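Heme oxygenase (Chlamydomonas reinhardtii, PDB 4RAJ) probably catalyses the oxygen-dependent opening of heme to biliverdin, with release of iron and carbon monoxide, as heme oxygenases do. Local coordinates at residues G116-S119 and Q120-D124; D51-A54 and K55-C59; Q202-E205 and L206-Q209. All coordinates share one frame; numbering follows the deposited sequence.

Interaction 1 of 3, residues G116-S119 and Q120-D124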
loop_
_atom_site.group_PDB
_atom_site.type_symbol
_atom_site.label_atom_id
_atom_site.label_comp_id
_atom_site.label_asym_id
_atom_site.label_seq_id
_atom_site.Cartn_x
_atom_site.Cartn_y
_atom_site.Cartn_z
ATOM N N GLY A 116 9.307 16.323 5.480
ATOM C CA GLY A 116 9.774 17.208 4.422
ATOM C C GLY A 116 8.712 17.615 3.420
ATOM O O GLY A 116 7.575 17.879 3.778
ATOM N N THR A 117 9.081 17.672 2.146
ATOM C CA THR A 117 8.100 17.980 1.113
ATOM C C THR A 117 7.768 16.730 0.313
ATOM O O THR A 117 8.627 15.878 0.090
ATOM C CB THR A 117 8.603 19.078 0.147
ATOM O OG1 THR A 117 9.780 18.615 -0.528
ATOM C CG2 THR A 117 8.935 20.339 0.902
ATOM N N LYS A 118 6.528 16.624 -0.136
ATOM C CA LYS A 118 6.140 15.485 -0.955
ATOM C C LYS A 118 6.811 15.569 -2.316
ATOM O O LYS A 118 6.843 16.642 -2.923
ATOM C CB LYS A 118 4.625 15.438 -1.124
ATOM C CG LYS A 118 3.873 15.398 0.198
ATOM C CD LYS A 118 2.387 15.146 -0.036
ATOM C CE LYS A 118 1.624 15.168 1.272
ATOM N NZ LYS A 118 0.173 14.965 1.063
ATOM N N SER A 119 7.330 14.446 -2.798
ATOM C CA SER A 119 7.858 14.378 -4.158
ATOM C C SER A 119 6.746 14.595 -5.177
ATOM O O SER A 119 5.567 14.432 -4.867
ATOM C CB SER A 119 8.533 13.026 -4.415
ATOM O OG SER A 119 7.588 11.966 -4.378
ATOM N N GLN A 120 7.117 14.945 -6.403
ATOM C CA GLN A 120 6.114 15.071 -7.453
ATOM C C GLN A 120 5.488 13.695 -7.691
ATOM O O GLN A 120 4.284 13.584 -7.935
ATOM C CB GLN A 120 6.719 15.621 -8.744
ATOM C CG GLN A 120 5.663 15.991 -9.767
ATOM C CD GLN A 120 4.698 17.047 -9.252
ATOM O OE1 GLN A 120 5.112 18.085 -8.727
ATOM N NE2 GLN A 120 3.402 16.776 -9.378
ATOM N N ALA A 121 6.308 12.649 -7.593
ATOM C CA ALA A 121 5.824 11.285 -7.799
ATOM C C ALA A 121 4.696 10.940 -6.823
ATOM O O ALA A 121 3.691 10.331 -7.199
ATOM C CB ALA A 121 6.966 10.288 -7.660
ATOM N N LEU A 122 4.868 11.329 -5.566
ATOM C CA LEU A 122 3.841 11.068 -4.556
ATOM C C LEU A 122 2.588 11.893 -4.841
ATOM O O LEU A 122 1.472 11.389 -4.771
ATOM C CB LEU A 122 4.377 11.384 -3.159
ATOM C CG LEU A 122 3.338 11.324 -2.020
ATOM C CD1 LEU A 122 2.686 9.949 -1.942
ATOM C CD2 LEU A 122 3.968 11.669 -0.683
ATOM N N LYS A 123 2.775 13.168 -5.156
ATOM C CA LYS A 123 1.635 14.038 -5.447
ATOM C C LYS A 123 0.847 13.542 -6.655
ATOM O O LYS A 123 -0.389 13.587 -6.665
ATOM C CB LYS A 123 2.110 15.483 -5.660
ATOM C CG LYS A 123 2.647 16.108 -4.368
ATOM C CD LYS A 123 3.009 17.590 -4.510
ATOM C CE LYS A 123 4.299 17.791 -5.268
ATOM N NZ LYS A 123 4.661 19.239 -5.307
ATOM N N ASP A 124 1.559 13.047 -7.662
ATOM C CA ASP A 124 0.913 12.497 -8.847
ATOM C C ASP A 124 0.051 11.274 -8.504
ATOM O O ASP A 124 -1.037 11.105 -9.040
ATOM C CB ASP A 124 1.963 12.125 -9.913
ATOM C CG ASP A 124 2.596 13.357 -10.585
ATOM O OD1 ASP A 124 2.048 14.471 -10.471
ATOM O OD2 ASP A 124 3.652 13.203 -11.229
#
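Ser119 meets the first turn of helix 120-135 twice, once through its hydroxyl and once through its carbonyl. Ser119 OG accepts a hydrogen bond from Leu122 N at 3.0 Å, with an N-H...O angle of 154°. Ser119 O receives Lys123 N at 3.1 Å in a straighter bond. The hydroxyl bond depends on a chi1 of 66°, which places OG between the backbone N and the carbonyl carbon and turns it back over the start of the helix. In that position Ser119 OG also comes 3.7 Å from Ala121 CB. This is an N-cap: the serine occupies the residue just ahead of the helix and satisfies an amide of the first turn that has no carbonyl of a preceding helical turn to bond to.

The apolar part of Lys118 packs beside the cap. Lys118 CG lies 3.8 Å from Leu122 CD2, and CB and CD also touch the same methyl, so one branch of the leucine rests against the start of the lysine chain. From there the chain runs on extended, carrying NZ away to a salt bridge with Glu126, one turn beyond Leu122, and the lysine also makes a cation-pi contact with Tyr62. Lys123 instead folds at chi3, bringing its CE 3.6 Å from Lys118 O.

On the outer side, Gln120 NE2 donates to Asp124 OD1 at 2.9 Å; the oxygen lies in the amide plane, whereas the donor stands above the carboxylate plane. The inner side is covered by other helices: Leu122 packs on Tyr62 and Val63 of helix 50-76 and on Ile224 of helix 204-227, which Ala121 also touches.

Interaction 2 of 3, residues D51-A54 and K55-C59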
loop_
_atom_site.group_PDB
_atom_site.type_symbol
_atom_site.label_atom_id
_atom_site.label_comp_id
_atom_site.label_asym_id
_atom_site.label_seq_id
_atom_site.Cartn_x
_atom_site.Cartn_y
_atom_site.Cartn_z
ATOM N N ASP A 51 15.517 7.146 11.694
ATOM C CA ASP A 51 14.890 8.367 11.178
ATOM C C ASP A 51 14.717 8.305 9.653
ATOM O O ASP A 51 13.712 8.763 9.111
ATOM C CB ASP A 51 15.707 9.607 11.556
ATOM C CG ASP A 51 15.776 9.843 13.062
ATOM O OD1 ASP A 51 14.860 9.420 13.805
ATOM O OD2 ASP A 51 16.759 10.479 13.504
ATOM N N LEU A 52 15.709 7.745 8.968
ATOM C CA LEU A 52 15.635 7.564 7.529
ATOM C C LEU A 52 14.519 6.586 7.188
ATOM O O LEU A 52 13.694 6.844 6.319
ATOM C CB LEU A 52 16.967 7.043 6.995
ATOM C CG LEU A 52 17.468 7.563 5.664
ATOM C CD1 LEU A 52 17.271 9.070 5.603
ATOM C CD2 LEU A 52 18.948 7.198 5.552
ATOM N N TYR A 53 14.509 5.469 7.907
ATOM C CA TYR A 53 13.491 4.449 7.757
ATOM C C TYR A 53 12.082 5.045 7.884
ATOM O O TYR A 53 11.208 4.825 7.042
ATOM C CB TYR A 53 13.716 3.350 8.805
ATOM C CG TYR A 53 12.611 2.333 8.877
ATOM C CD1 TYR A 53 12.500 1.327 7.922
ATOM C CD2 TYR A 53 11.672 2.374 9.900
ATOM C CE1 TYR A 53 11.478 0.385 7.991
ATOM C CE2 TYR A 53 10.656 1.442 9.978
ATOM C CZ TYR A 53 10.566 0.451 9.030
ATOM O OH TYR A 53 9.552 -0.468 9.109
ATOM N N ALA A 54 11.877 5.821 8.934
ATOM C CA ALA A 54 10.558 6.386 9.227
ATOM C C ALA A 54 10.139 7.447 8.209
ATOM O O ALA A 54 8.964 7.552 7.849
ATOM C CB ALA A 54 10.545 6.974 10.645
ATOM N N LYS A 55 11.096 8.244 7.745
ATOM C CA LYS A 55 10.808 9.192 6.663
ATOM C C LYS A 55 10.353 8.479 5.401
ATOM O O LYS A 55 9.441 8.942 4.708
ATOM C CB LYS A 55 12.025 10.062 6.351
ATOM C CG LYS A 55 12.097 11.281 7.222
ATOM C CD LYS A 55 13.412 12.020 7.063
ATOM C CE LYS A 55 14.145 12.072 8.396
ATOM N NZ LYS A 55 14.999 13.288 8.536
ATOM N N ALA A 56 10.991 7.353 5.106
ATOM C CA ALA A 56 10.614 6.555 3.945
ATOM C C ALA A 56 9.218 5.957 4.131
ATOM O O ALA A 56 8.411 5.974 3.208
ATOM C CB ALA A 56 11.642 5.461 3.690
ATOM N N LEU A 57 8.934 5.447 5.329
ATOM C CA LEU A 57 7.577 4.985 5.674
ATOM C C LEU A 57 6.547 6.081 5.456
ATOM O O LEU A 57 5.420 5.821 5.014
ATOM C CB LEU A 57 7.490 4.524 7.137
ATOM C CG LEU A 57 7.955 3.144 7.595
ATOM C CD1 LEU A 57 7.552 2.944 9.045
ATOM C CD2 LEU A 57 7.372 2.039 6.753
ATOM N N GLY A 58 6.932 7.307 5.793
ATOM C CA GLY A 58 6.063 8.460 5.631
ATOM C C GLY A 58 5.543 8.660 4.211
ATOM O O GLY A 58 4.421 9.102 4.042
ATOM N N CYS A 59 6.343 8.326 3.199
ATOM C CA CYS A 59 5.879 8.385 1.814
ATOM C C CYS A 59 4.651 7.530 1.645
ATOM O O CYS A 59 3.659 7.929 1.044
ATOM C CB CYS A 59 6.957 7.908 0.842
ATOM S SG CYS A 59 8.371 8.989 0.823
#
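One face of the Tyr53 ring is covered by Leu57, whose CG makes a CH-pi contact 4.2 Å from the ring centroid and 23° off its normal. The approach is offset: CG sits over the rim near CE2 and CZ, and the two methyls project past that edge on the hydroxyl side. Of these, Leu57 CD1 comes 3.6 Å from Tyr53 CE2. Tyr53 also forms an edge-to-face pair with Phe166 and touches Val158 and Ala162 of helix 155-165.

The first torsions explain why the two groups meet. Tyr53 has CG anti to its own amide nitrogen (chi1 172°), whereas Leu57 has CG anti to its carbonyl carbon (chi1 -81°), and the two side chains converge across one turn. That is an i to i+4 pair on an alpha helix, here the long helix 50-76 of the all-helical heme oxygenase fold. The backbone confirms the spacing: Leu57 N donates to Tyr53 O at 2.9 Å and Gly58 N to Ala54 O at 2.9 Å, in the same i to i+4 pattern as the bonds from Lys55 N and Ala56 N.

Lys55 returns along the outer side of the helix, with CE 3.4 Å from Asp51 O. Lys55 NZ remains 6.0 Å from Asp51 OD2, too far for a salt bridge, so any attraction between these opposite charges is likely to be diffuse. On the buried side, Ala54 packs on Tyr106 and Leu107, and Leu57 on Phe99, all of helix 96-107. Leu57 also lies about 4 Å, by its side chain, from a bound polyether, probably from the crystallisation liquor.

Interaction 3 of 3, residues Q202-E205 and L206-Q209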
loop_
_atom_site.group_PDB
_atom_site.type_symbol
_atom_site.label_atom_id
_atom_site.label_comp_id
_atom_site.label_asym_id
_atom_site.label_seq_id
_atom_site.Cartn_x
_atom_site.Cartn_y
_atom_site.Cartn_z
ATOM N N GLN A 202 -17.421 -8.698 -14.332
ATOM C CA GLN A 202 -17.304 -7.390 -14.974
ATOM C C GLN A 202 -17.057 -7.491 -16.477
ATOM O O GLN A 202 -16.489 -8.473 -16.955
ATOM C CB GLN A 202 -16.182 -6.579 -14.322
ATOM C CG GLN A 202 -16.338 -6.425 -12.806
ATOM C CD GLN A 202 -17.739 -5.973 -12.400
ATOM O OE1 GLN A 202 -18.229 -4.930 -12.845
ATOM N NE2 GLN A 202 -18.394 -6.769 -11.568
ATOM N N PRO A 203 -17.480 -6.459 -17.227
ATOM C CA PRO A 203 -17.185 -6.358 -18.661
ATOM C C PRO A 203 -15.680 -6.441 -18.918
ATOM O O PRO A 203 -14.891 -5.989 -18.073
ATOM C CB PRO A 203 -17.719 -4.973 -19.039
ATOM C CG PRO A 203 -18.746 -4.673 -18.023
ATOM C CD PRO A 203 -18.273 -5.311 -16.750
ATOM N N GLN A 204 -15.295 -6.996 -20.066
ATOM C CA GLN A 204 -13.881 -7.139 -20.406
ATOM C C GLN A 204 -13.110 -5.809 -20.304
ATOM O O GLN A 204 -11.934 -5.787 -19.901
ATOM C CB GLN A 204 -13.738 -7.729 -21.811
ATOM C CG GLN A 204 -12.332 -8.206 -22.119
ATOM C CD GLN A 204 -11.813 -9.147 -21.045
ATOM O OE1 GLN A 204 -12.497 -10.098 -20.652
ATOM N NE2 GLN A 204 -10.610 -8.877 -20.551
ATOM N N GLU A 205 -13.766 -4.701 -20.653
ATOM C CA GLU A 205 -13.110 -3.391 -20.617
ATOM C C GLU A 205 -12.666 -3.025 -19.204
ATOM O O GLU A 205 -11.562 -2.510 -19.004
ATOM C CB GLU A 205 -14.031 -2.298 -21.166
ATOM C CG GLU A 205 -14.254 -2.353 -22.675
ATOM C CD GLU A 205 -15.457 -3.205 -23.119
ATOM O OE1 GLU A 205 -16.014 -4.008 -22.313
ATOM O OE2 GLU A 205 -15.842 -3.061 -24.304
ATOM N N LEU A 206 -13.534 -3.295 -18.230
ATOM C CA LEU A 206 -13.238 -3.030 -16.819
ATOM C C LEU A 206 -12.177 -3.987 -16.274
ATOM O O LEU A 206 -11.314 -3.586 -15.496
ATOM C CB LEU A 206 -14.519 -3.119 -15.983
ATOM C CG LEU A 206 -14.432 -2.666 -14.521
ATOM C CD1 LEU A 206 -14.035 -1.207 -14.443
ATOM C CD2 LEU A 206 -15.753 -2.892 -13.816
ATOM N N GLN A 207 -12.236 -5.253 -16.679
ATOM C CA GLN A 207 -11.184 -6.195 -16.307
ATOM C C GLN A 207 -9.815 -5.746 -16.843
ATOM O O GLN A 207 -8.806 -5.862 -16.143
ATOM C CB GLN A 207 -11.523 -7.597 -16.810
ATOM C CG GLN A 207 -12.829 -8.136 -16.233
ATOM C CD GLN A 207 -13.001 -9.624 -16.471
ATOM O OE1 GLN A 207 -12.034 -10.389 -16.437
ATOM N NE2 GLN A 207 -14.235 -10.040 -16.725
ATOM N N ASP A 208 -9.779 -5.240 -18.083
ATOM C CA ASP A 208 -8.543 -4.697 -18.646
ATOM C C ASP A 208 -8.056 -3.475 -17.865
ATOM O O ASP A 208 -6.856 -3.290 -17.663
ATOM C CB ASP A 208 -8.728 -4.300 -20.118
ATOM C CG ASP A 208 -8.852 -5.501 -21.044
ATOM O OD1 ASP A 208 -8.590 -6.648 -20.595
ATOM O OD2 ASP A 208 -9.218 -5.289 -22.224
ATOM N N GLN A 209 -8.986 -2.627 -17.452
ATOM C CA GLN A 209 -8.631 -1.453 -16.664
ATOM C C GLN A 209 -8.045 -1.832 -15.318
ATOM O O GLN A 209 -7.147 -1.167 -14.825
ATOM C CB GLN A 209 -9.842 -0.562 -16.438
ATOM C CG GLN A 209 -10.213 0.316 -17.609
ATOM C CD GLN A 209 -11.363 1.234 -17.275
ATOM O OE1 GLN A 209 -12.391 0.792 -16.772
ATOM N NE2 GLN A 209 -11.190 2.521 -17.536
HETATM O O HOH W 1 -9.815 -10.467 -17.622
#
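Gln207 and Gln202 are joined by a side chain that swings back toward the loop: with CG anti to the carbonyl carbon and the chain extended beyond it, Gln207 NE2 reaches Gln202 O at 2.8 Å. The bond is nearly straight, 169° at the hydrogen, and the acceptor lies in the amide plane. Gln204 starts the other way, CG anti to the backbone N, then bends at chi2 (52°) to bring NE2 within 3.0 Å of Asp208 OD1. Here the amide and carboxylate planes stand 59° apart, and the donor comes from above the carboxylate.

Gln202 and Leu206 run alongside each other in the same direction. Leu206 CD2 lies along CB, CG and the amide of the glutamine, with Gln202 OE1 the closest of these to Leu206 CD2 at 3.4 Å, while the other end of the amide, NE2, continues to Trp198 O.

Pro203 occupies the N-cap position of helix 204-227. Its carbonyl oxygen, Pro203 O, receives Gln207 N at 3.1 Å, beginning the i to i+4 pattern that Asp208 N and Gln209 N continue with Gln204 O and Glu205 O. Side chains of this first turn also reach helix 20-27, since Gln204 and Gln207 both touch Arg23.

Asp208 OD1 takes both the Gln204 amide and a salt bridge from Arg23 NH2. Two donors thus share one carboxylate oxygen, which would be expected to stabilise its negative charge.

How the interactions relate
From the N terminus, interaction 2 comes first, on the early turns of helix 50-76; interaction 1 follows at the entry to helix 120-135, and interaction 3 at the entry to helix 204-227. The three are in series, neither nested nor crossed, and none closes a long loop, since each joins adjacent segments. Interactions 1 and 2 touch, Leu122 CD1 lying 3.7 Å from Cys59 O, which packs helix 120-135 against helix 50-76. Interaction 3 stands apart, its centre about 36 Å from that of interaction 2, on the opposite side of the chain's centre. Helix 204-227 nevertheless runs from interaction 3 to the residues that cover interaction 1.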